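Local coordinates for protein Baccell_00875 (Bacteroides cellulosilyticus DSM 14838, PDB 5NO8) that probably acts as a polysaccharide lyase that removes L-rhamnose caps linked to glucuronic acid from complex arabinogalactan proteins, at residues A[573-576]-A[577-580]; A[612-615]-A[616-619]; A[540-543]-A[544-548]. All coordinates share one frame; numbering follows the deposited sequence.

Interaction 1. Residues A[573-576]-A[577-580]; sequences PVLE and AFNG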
loop_
_atom_site.group_PDB
_atom_site.type_symbol
_atom_site.label_atom_id
_atom_site.label_comp_id
_atom_site.label_asym_id
_atom_site.label_seq_id
_atom_site.Cartn_x
_atom_site.Cartn_y
_atom_site.Cartn_z
ATOM N N PRO A 573 -15.492 -2.694 6.480
ATOM C CA PRO A 573 -15.372 -3.243 5.115
ATOM C C PRO A 573 -14.784 -2.260 4.102
ATOM O O PRO A 573 -14.083 -2.672 3.160
ATOM C CB PRO A 573 -16.813 -3.615 4.746
ATOM C CG PRO A 573 -17.517 -3.747 6.058
ATOM C CD PRO A 573 -16.907 -2.672 6.899
ATOM N N VAL A 574 -15.056 -0.978 4.293
ATOM C CA VAL A 574 -14.490 0.073 3.488
ATOM C C VAL A 574 -12.966 0.176 3.708
ATOM O O VAL A 574 -12.194 0.339 2.743
ATOM C CB VAL A 574 -15.262 1.400 3.729
ATOM C CG1 VAL A 574 -14.585 2.577 3.091
ATOM C CG2 VAL A 574 -16.693 1.258 3.211
ATOM N N LEU A 575 -12.522 0.016 4.955
ATOM C CA LEU A 575 -11.087 -0.001 5.227
ATOM C C LEU A 575 -10.408 -1.248 4.678
ATOM O O LEU A 575 -9.288 -1.172 4.119
ATOM C CB LEU A 575 -10.817 0.073 6.732
ATOM C CG LEU A 575 -9.343 0.059 7.119
ATOM C CD1 LEU A 575 -8.625 1.200 6.469
ATOM C CD2 LEU A 575 -9.179 0.162 8.621
ATOM N N GLU A 576 -11.061 -2.388 4.833
ATOM C CA GLU A 576 -10.496 -3.655 4.376
ATOM C C GLU A 576 -10.374 -3.742 2.871
ATOM O O GLU A 576 -9.508 -4.469 2.370
ATOM C CB GLU A 576 -11.281 -4.860 4.913
ATOM C CG GLU A 576 -11.172 -4.967 6.429
ATOM C CD GLU A 576 -11.791 -6.220 6.992
ATOM O OE1 GLU A 576 -11.666 -7.291 6.355
ATOM O OE2 GLU A 576 -12.371 -6.148 8.091
ATOM N N ALA A 577 -11.186 -2.971 2.151
ATOM C CA ALA A 577 -11.139 -2.982 0.685
ATOM C C ALA A 577 -9.819 -2.439 0.099
ATOM O O ALA A 577 -9.445 -2.780 -1.033
ATOM C CB ALA A 577 -12.331 -2.222 0.117
ATOM N N PHE A 578 -9.110 -1.620 0.873
ATOM C CA PHE A 578 -7.811 -1.087 0.459
ATOM C C PHE A 578 -6.706 -2.144 0.379
ATOM O O PHE A 578 -5.645 -1.854 -0.191
ATOM C CB PHE A 578 -7.333 -0.012 1.441
ATOM C CG PHE A 578 -8.061 1.302 1.340
ATOM C CD1 PHE A 578 -7.603 2.287 0.467
ATOM C CD2 PHE A 578 -9.147 1.577 2.153
ATOM C CE1 PHE A 578 -8.243 3.520 0.405
ATOM C CE2 PHE A 578 -9.789 2.829 2.104
ATOM C CZ PHE A 578 -9.352 3.774 1.207
ATOM N N ASN A 579 -6.938 -3.311 0.970
ATOM C CA ASN A 579 -5.886 -4.301 1.234
ATOM C C ASN A 579 -6.096 -5.568 0.427
ATOM O O ASN A 579 -7.200 -6.158 0.408
ATOM C CB ASN A 579 -5.907 -4.739 2.693
ATOM C CG ASN A 579 -5.453 -3.668 3.649
ATOM O OD1 ASN A 579 -5.311 -2.502 3.310
ATOM N ND2 ASN A 579 -5.256 -4.070 4.884
ATOM N N GLY A 580 -5.004 -6.059 -0.159
ATOM C CA GLY A 580 -5.046 -7.314 -0.873
ATOM C C GLY A 580 -4.604 -8.486 -0.005
ATOM O O GLY A 580 -4.255 -8.310 1.184
HETATM O O HOH W 1 -6.495 -0.665 4.881
#
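F578 turns its ring back against the last turn of helix 562-576, where two backbone carbonyls converge on CD2. Its CG stands beside its own backbone N and anti to the carbonyl carbon (chi1 -74°), which swings CD2 toward the helix. L575 O lies near the ring plane at the edge, 3.4 Å from F578 CD2, whereas V574 O comes in obliquely at 3.3 Å from the same CD2. The L575 side chain joins more loosely: its CD1 methyl is 4.4 Å from F578 CD2. From outside the segments, Q542 and V545 of helix 542-559 also touch the F578 ring, and the ring of H164 meets it.

N579 faces L575 through water rather than directly. One water donates both to L575 O, at 2.9 Å, and to N579 OD1, at 2.7 Å, tying the amide back to the helix, which probably sets the oxygen end of the amide toward this carbonyl. L575 O also receives F578 N, from above the carbonyl plane, so two donors grip it. A577 sets its small CB 3.5 Å from P573 O. E576 extends beyond CG, sending its carboxylate to Y634 and R637, so its share of this contact is mainly backbone.

The bonding pattern changes along the segment. A577 N still reaches P573 O, weakly, in the spacing of an alpha-helix, but F578 N and N579 N bond carbonyls just three residues back, the latter to E576 O at 3.1 Å. The arrangement is that of a helix C-terminus that tightens and leaves through a type I beta turn, E576 to N579, here at the exit of a helix in the helical domain of a lyase.

Interaction 2. Residues A[612-615]-A[616-619]; sequences HYWS and TITG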
loop_
_atom_site.group_PDB
_atom_site.type_symbol
_atom_site.label_atom_id
_atom_site.label_comp_id
_atom_site.label_asym_id
_atom_site.label_seq_id
_atom_site.Cartn_x
_atom_site.Cartn_y
_atom_site.Cartn_z
ATOM N N HIS A 612 3.989 1.204 2.280
ATOM C CA HIS A 612 4.220 2.480 2.850
ATOM C C HIS A 612 3.771 2.374 4.295
ATOM O O HIS A 612 2.748 1.812 4.593
ATOM C CB HIS A 612 3.429 3.559 2.152
ATOM C CG HIS A 612 3.684 4.908 2.714
ATOM N ND1 HIS A 612 2.847 5.493 3.633
ATOM C CD2 HIS A 612 4.739 5.744 2.572
ATOM C CE1 HIS A 612 3.347 6.667 3.978
ATOM N NE2 HIS A 612 4.489 6.841 3.342
ATOM N N TYR A 613 4.515 3.007 5.177
ATOM C CA TYR A 613 4.313 2.845 6.626
ATOM C C TYR A 613 2.921 3.210 7.150
ATOM O O TYR A 613 2.490 2.651 8.156
ATOM C CB TYR A 613 5.376 3.612 7.391
ATOM C CG TYR A 613 5.172 5.091 7.388
ATOM C CD1 TYR A 613 4.413 5.687 8.380
ATOM C CD2 TYR A 613 5.751 5.897 6.435
ATOM C CE1 TYR A 613 4.240 7.039 8.431
ATOM C CE2 TYR A 613 5.566 7.272 6.471
ATOM C CZ TYR A 613 4.781 7.824 7.466
ATOM O OH TYR A 613 4.578 9.182 7.572
ATOM N N TRP A 614 2.185 4.132 6.500
ATOM C CA TRP A 614 0.816 4.375 6.997
ATOM C C TRP A 614 -0.131 3.188 6.810
ATOM O O TRP A 614 -1.189 3.131 7.441
ATOM C CB TRP A 614 0.187 5.645 6.458
ATOM C CG TRP A 614 0.695 6.943 6.980
ATOM C CD1 TRP A 614 0.936 8.026 6.231
ATOM C CD2 TRP A 614 0.970 7.344 8.348
ATOM N NE1 TRP A 614 1.358 9.068 7.000
ATOM C CE2 TRP A 614 1.387 8.675 8.306
ATOM C CE3 TRP A 614 0.947 6.688 9.587
ATOM C CZ2 TRP A 614 1.772 9.386 9.459
ATOM C CZ3 TRP A 614 1.332 7.387 10.718
ATOM C CH2 TRP A 614 1.718 8.709 10.652
ATOM N N SER A 615 0.249 2.186 6.011
ATOM C CA SER A 615 -0.481 0.926 6.006
ATOM C C SER A 615 -0.623 0.337 7.417
ATOM O O SER A 615 -1.541 -0.418 7.669
ATOM C CB SER A 615 0.175 -0.138 5.108
ATOM O OG SER A 615 1.483 -0.532 5.577
ATOM N N THR A 616 0.298 0.670 8.316
ATOM C CA THR A 616 0.220 0.148 9.691
ATOM C C THR A 616 -0.917 0.741 10.496
ATOM O O THR A 616 -1.294 0.167 11.492
ATOM C CB THR A 616 1.544 0.303 10.468
ATOM O OG1 THR A 616 1.893 1.669 10.641
ATOM C CG2 THR A 616 2.691 -0.417 9.728
ATOM N N ILE A 617 -1.514 1.850 10.048
ATOM C CA ILE A 617 -2.680 2.365 10.765
ATOM C C ILE A 617 -3.795 1.328 10.715
ATOM O O ILE A 617 -4.525 1.146 11.680
ATOM C CB ILE A 617 -3.222 3.690 10.168
ATOM C CG1 ILE A 617 -2.159 4.773 10.103
ATOM C CG2 ILE A 617 -4.372 4.201 11.043
ATOM C CD1 ILE A 617 -2.553 5.901 9.179
ATOM N N THR A 618 -3.932 0.621 9.579
ATOM C CA THR A 618 -4.895 -0.454 9.481
ATOM C C THR A 618 -4.603 -1.567 10.502
ATOM O O THR A 618 -5.516 -2.102 11.097
ATOM C CB THR A 618 -4.958 -0.999 8.049
ATOM O OG1 THR A 618 -5.398 0.066 7.199
ATOM C CG2 THR A 618 -5.916 -2.165 7.914
ATOM N N GLY A 619 -3.325 -1.878 10.706
ATOM C CA GLY A 619 -2.917 -2.770 11.784
ATOM C C GLY A 619 -3.402 -2.265 13.138
ATOM O O GLY A 619 -3.925 -3.037 13.906
#
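Y613 O is gripped twice by one residue. T616 OG1 meets it at 2.7 Å, nearly along the C=O axis (169°), while T616 N reaches it at 3.0 Å from above the carbonyl plane. The hydroxyl can do this because OG1 sits between the backbone N and the carbonyl carbon (chi1 63°), facing back along the chain, with CG2 beside the N. A valine in place of T616 would probably cost Y613 O its shorter bond, leaving this buried carbonyl to the backbone amide among the donors of the two segments. One residue earlier in the chain the same device recurs: H612 O takes S615 OG, at 2.8 Å, and S615 N from opposite faces of its plane, and S615 OG has a further partner in N645.

These paired grips lie where the chain enters helix 615-629. A type I beta turn from H612 to S615 runs straight into the first helical turn, where W614 O accepts I617 N at 2.9 Å and S615 O takes T618 N weakly. W614 O is also bonded by Q542 NE2 of helix 542-559, the same amide that holds T618 OG1, so the new helix start is tied to its neighbour.

The aromatic residues pile up ahead of the helix. Y613 CE1 stands 3.2 Å above the W614 ring plane, over the centre, and on the other flank of the tyrosine CD2 covers one face of the H612 ring, offset toward its rim. I617 reaches W614 from the helix side: the two cross obliquely, and I617 CD1 comes within 3.6 Å of W614 CE3. Beyond these segments the indole meets the ring of W682, and a glycerol, probably from the crystallisation liquor, lies about 4 Å from the W614 side chain.

Interaction 3. Residues A[540-543]-A[544-548]; sequences YEQS and IVAPA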
loop_
_atom_site.group_PDB
_atom_site.type_symbol
_atom_site.label_atom_id
_atom_site.label_comp_id
_atom_site.label_asym_id
_atom_site.label_seq_id
_atom_site.Cartn_x
_atom_site.Cartn_y
_atom_site.Cartn_z
ATOM N N TYR A 540 -9.488 11.000 -1.255
ATOM C CA TYR A 540 -10.007 9.859 -0.552
ATOM C C TYR A 540 -8.839 8.920 -0.458
ATOM O O TYR A 540 -8.159 8.732 -1.447
ATOM C CB TYR A 540 -11.143 9.225 -1.361
ATOM C CG TYR A 540 -11.683 7.958 -0.776
ATOM C CD1 TYR A 540 -12.583 7.983 0.286
ATOM C CD2 TYR A 540 -11.279 6.705 -1.269
ATOM C CE1 TYR A 540 -13.064 6.814 0.851
ATOM C CE2 TYR A 540 -11.772 5.527 -0.720
ATOM C CZ TYR A 540 -12.654 5.590 0.346
ATOM O OH TYR A 540 -13.145 4.431 0.893
ATOM N N GLU A 541 -8.620 8.311 0.701
ATOM C CA GLU A 541 -7.486 7.381 0.856
ATOM C C GLU A 541 -7.527 6.641 2.170
ATOM O O GLU A 541 -8.280 6.982 3.091
ATOM C CB GLU A 541 -6.156 8.131 0.756
ATOM C CG GLU A 541 -6.025 9.273 1.760
ATOM C CD GLU A 541 -4.617 9.402 2.326
ATOM O OE1 GLU A 541 -4.052 8.340 2.724
ATOM O OE2 GLU A 541 -4.080 10.538 2.404
ATOM N N GLN A 542 -6.657 5.641 2.276
ATOM C CA GLN A 542 -6.587 4.837 3.465
ATOM C C GLN A 542 -6.223 5.609 4.735
ATOM O O GLN A 542 -6.695 5.235 5.822
ATOM C CB GLN A 542 -5.644 3.649 3.239
ATOM C CG GLN A 542 -5.380 2.790 4.481
ATOM C CD GLN A 542 -4.110 3.175 5.194
ATOM O OE1 GLN A 542 -3.389 4.059 4.767
ATOM N NE2 GLN A 542 -3.826 2.488 6.292
ATOM N N SER A 543 -5.412 6.655 4.633
ATOM C CA SER A 543 -5.077 7.430 5.830
ATOM C C SER A 543 -6.058 8.584 6.129
ATOM O O SER A 543 -5.744 9.461 6.927
ATOM C CB SER A 543 -3.609 7.881 5.849
ATOM O OG SER A 543 -3.339 8.931 4.936
ATOM N N ILE A 544 -7.228 8.569 5.483
ATOM C CA ILE A 544 -8.450 9.232 6.010
ATOM C C ILE A 544 -9.371 8.214 6.675
ATOM O O ILE A 544 -9.809 8.405 7.807
ATOM C CB ILE A 544 -9.210 9.960 4.872
ATOM C CG1 ILE A 544 -8.326 11.069 4.308
ATOM C CG2 ILE A 544 -10.570 10.478 5.364
ATOM C CD1 ILE A 544 -8.815 11.604 2.973
ATOM N N VAL A 545 -9.634 7.102 5.994
ATOM C CA VAL A 545 -10.555 6.086 6.491
ATOM C C VAL A 545 -9.997 5.404 7.752
ATOM O O VAL A 545 -10.702 5.259 8.756
ATOM C CB VAL A 545 -10.865 5.020 5.411
ATOM C CG1 VAL A 545 -11.748 3.899 5.963
ATOM C CG2 VAL A 545 -11.538 5.672 4.202
ATOM N N ALA A 546 -8.732 4.992 7.702
ATOM C CA ALA A 546 -8.185 4.229 8.836
ATOM C C ALA A 546 -8.178 5.061 10.124
ATOM O O ALA A 546 -8.600 4.563 11.155
ATOM C CB ALA A 546 -6.803 3.665 8.540
ATOM N N PRO A 547 -7.707 6.319 10.059
ATOM C CA PRO A 547 -7.755 7.147 11.283
ATOM C C PRO A 547 -9.152 7.383 11.871
ATOM O O PRO A 547 -9.273 7.474 13.098
ATOM C CB PRO A 547 -7.187 8.468 10.814
ATOM C CG PRO A 547 -6.218 8.082 9.762
ATOM C CD PRO A 547 -6.914 6.981 9.015
ATOM N N ALA A 548 -10.176 7.485 11.017
ATOM C CA ALA A 548 -11.563 7.596 11.496
ATOM C C ALA A 548 -11.881 6.441 12.414
ATOM O O ALA A 548 -12.387 6.624 13.521
ATOM C CB ALA A 548 -12.561 7.606 10.329
#
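E541 O accepts two amides of the first turn: V545 N, 3.2 Å away and almost in line with the C=O (160°), and I544 N, at 3.1 Å from above the carbonyl plane. E541 is the N-cap of helix 542-559, and its side chain completes the cap at the same end: OE1 takes S543 N at 2.9 Å, met from above the carboxylate plane. The glutamate reaches this amide because CG lies between the backbone N and the carbonyl carbon (chi1 56°) and the chain then bends at chi2. OE1 is also salt-bridged to R593, which binds Q542 OE1 as well. A glycerol, probably from the crystallisation liquor, bonds E541 OE2 and S543 OG.

Further along, Q542 O holds A546 N at 2.8 Å, the ordinary alpha-helical spacing. Apolar contacts flank this polar start. E541 and I544 cross at about a right angle, with I544 CD1 3.8 Å from E541 CG. Y540, ahead of the cap, swings its ring back along the helix, where V545 CG2 meets CE1 obliquely at 3.9 Å; V574 of helix 562-576 touches the same tyrosine. P547 brings no N-H to the next carbonyl along the helix, and its ring instead puts CG 3.2 Å from S543 O.

All three contacts lie in the chain's interior, though interaction 1 includes the partly exposed P573 and E576. They occupy different parts of helices: interaction 3 starts helix 542-559, interaction 1 ends the following helix 562-576, and interaction 2 starts helix 615-629. The two starts add side-chain oxygens to their backbone bonds, a carboxylate at 540-548 and hydroxyls at 612-619; the ending relies on backbone turns and a water. The three also touch one another. F578 packs on the 540-542 region, L575 and N579 lie against T618, and the I617 CG2 methyl meets A546 CB. Polar links join interactions 2 and 3, whereas packing joins interaction 1 to both.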